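Local coordinates for protein carboxylesterase (Ferroplasma acidiphilum, PDB 3WJ2) that probably hydrolyses carboxylic esters as a carboxylesterase of the alpha/beta-hydrolase fold, at residues B[135-140]-B[144-149]. Sequence-based numbering, arbitrary orientation.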
# COMPACT_ATOMS: atom_id res chain seq x y z
N HIS B 135 -29.40 -7.79 24.87
CA HIS B 135 -30.29 -8.88 25.34
C HIS B 135 -31.49 -8.34 26.05
O HIS B 135 -32.62 -8.91 25.91
CB HIS B 135 -29.49 -9.90 26.16
CG HIS B 135 -28.67 -10.81 25.31
ND1 HIS B 135 -29.22 -11.78 24.47
CD2 HIS B 135 -27.34 -10.80 25.05
CE1 HIS B 135 -28.23 -12.38 23.82
NE2 HIS B 135 -27.08 -11.82 24.17
N TYR B 136 -31.35 -7.24 26.78
CA TYR B 136 -32.53 -6.62 27.45
C TYR B 136 -33.58 -6.19 26.45
O TYR B 136 -34.80 -6.52 26.61
CB TYR B 136 -32.03 -5.47 28.29
CG TYR B 136 -33.08 -4.69 29.10
CD1 TYR B 136 -33.16 -4.78 30.46
CD2 TYR B 136 -33.81 -3.70 28.45
CE1 TYR B 136 -34.06 -3.95 31.17
CE2 TYR B 136 -34.69 -2.88 29.14
CZ TYR B 136 -34.80 -3.02 30.50
OH TYR B 136 -35.68 -2.12 31.20
N ILE B 137 -33.17 -5.44 25.42
CA ILE B 137 -34.12 -4.99 24.43
C ILE B 137 -34.68 -6.13 23.62
O ILE B 137 -35.89 -6.13 23.30
CB ILE B 137 -33.53 -3.86 23.55
CG1 ILE B 137 -33.24 -2.69 24.48
CG2 ILE B 137 -34.57 -3.41 22.49
CD1 ILE B 137 -32.17 -1.67 23.92
N ALA B 138 -33.90 -7.13 23.31
CA ALA B 138 -34.40 -8.29 22.57
C ALA B 138 -35.48 -9.03 23.40
O ALA B 138 -36.53 -9.45 22.84
CB ALA B 138 -33.34 -9.22 22.16
N LYS B 139 -35.25 -9.17 24.70
CA LYS B 139 -36.29 -9.84 25.52
C LYS B 139 -37.51 -9.02 25.61
O LYS B 139 -38.61 -9.58 25.60
CB LYS B 139 -35.81 -10.12 26.91
CG LYS B 139 -34.79 -11.21 26.95
CD LYS B 139 -34.15 -11.33 28.40
CE LYS B 139 -34.34 -10.11 29.36
NZ LYS B 139 -33.36 -10.17 30.51
N LYS B 140 -37.37 -7.71 25.75
CA LYS B 140 -38.49 -6.83 26.00
C LYS B 140 -38.94 -6.11 24.73
O LYS B 140 -39.33 -4.97 24.79
CB LYS B 140 -38.13 -5.79 27.08
CG LYS B 140 -37.78 -6.50 28.41
CD LYS B 140 -37.46 -5.48 29.43
CE LYS B 140 -36.78 -6.15 30.65
NZ LYS B 140 -37.65 -7.25 31.25
N PHE B 144 -40.66 -1.77 23.47
CA PHE B 144 -40.14 -0.74 22.59
C PHE B 144 -40.85 -0.68 21.24
O PHE B 144 -40.44 0.12 20.37
CB PHE B 144 -38.62 -0.95 22.36
CG PHE B 144 -37.80 -0.86 23.64
CD1 PHE B 144 -37.17 0.33 24.01
CD2 PHE B 144 -37.71 -1.97 24.47
CE1 PHE B 144 -36.44 0.39 25.19
CE2 PHE B 144 -37.02 -1.94 25.63
CZ PHE B 144 -36.39 -0.76 26.05
N GLY B 145 -41.93 -1.45 21.10
CA GLY B 145 -42.69 -1.45 19.82
C GLY B 145 -41.96 -2.08 18.65
O GLY B 145 -42.22 -1.78 17.49
N ILE B 146 -41.08 -3.02 18.98
CA ILE B 146 -40.32 -3.72 17.99
C ILE B 146 -41.00 -5.05 17.76
O ILE B 146 -40.98 -5.90 18.65
CB ILE B 146 -38.82 -3.94 18.44
CG1 ILE B 146 -38.17 -2.59 18.70
CG2 ILE B 146 -38.07 -4.84 17.42
CD1 ILE B 146 -36.88 -2.67 19.63
N GLU B 147 -41.58 -5.21 16.57
CA GLU B 147 -42.18 -6.46 16.13
C GLU B 147 -41.26 -7.30 15.29
O GLU B 147 -41.44 -8.53 15.21
CB GLU B 147 -43.50 -6.17 15.33
CG GLU B 147 -44.55 -5.42 16.19
CD GLU B 147 -44.78 -6.07 17.56
OE1 GLU B 147 -44.96 -7.31 17.58
OE2 GLU B 147 -44.75 -5.37 18.62
N GLY B 148 -40.24 -6.67 14.66
CA GLY B 148 -39.36 -7.42 13.75
C GLY B 148 -38.02 -7.69 14.40
O GLY B 148 -37.95 -8.12 15.58
N ARG B 149 -36.97 -7.45 13.62
CA ARG B 149 -35.60 -7.91 13.99
C ARG B 149 -34.80 -6.80 14.58
O ARG B 149 -35.22 -5.64 14.52
CB ARG B 149 -34.83 -8.47 12.79
CG ARG B 149 -35.51 -9.72 12.12
CD ARG B 149 -34.66 -10.47 11.03
NE ARG B 149 -35.28 -11.74 10.58
CZ ARG B 149 -36.05 -11.88 9.50
NH1 ARG B 149 -36.35 -10.83 8.74
NH2 ARG B 149 -36.56 -13.08 9.15
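Ile137 lies over one face of the Phe144 ring, its CG1 3.9 Å above the plane and displaced toward the rim, with CG2 4.0 Å from Phe144 CD2. At the edge of the same ring, and in its plane, sits the carbonyl oxygen of Lys140, 3.4 Å from Phe144 CD2. Tyr136 meets another part of that edge, its CE2 4.1 Å from Phe144 CZ; the Tyr136 ring in turn has Lys140 CE over one face, 3.5 Å above the plane. With CG beside its own backbone N and anti to the carbonyl carbon (chi1 -61°), Phe144 extends its ring back toward the last turn of helix 125-139. Ile146, two residues farther along the loop that carries Phe144, crosses Ile137 at about a right angle, its CD1 3.8 Å from Ile137 CG2. No hydrogen bond joins the two segments; apart from the Lys140 carbonyl at the ring edge, the contact is apolar side-chain packing. Tyr56 and Ile58 of strand 52-60 also meet Phe144, while Ile137 and Ile146 both reach strands 78-82 and 109-113. Cutting Phe144 back to an alanine would remove the ring that Ile137 and Tyr136 pack against and would probably leave a gap between the helix end and strand 52-60. This is the return leg of a beta-alpha-beta crossover of the alpha/beta-hydrolase fold, from strand 109-113 through helix 125-139 to strand 150-155, which leads to the probable nucleophile elbow at Ser156.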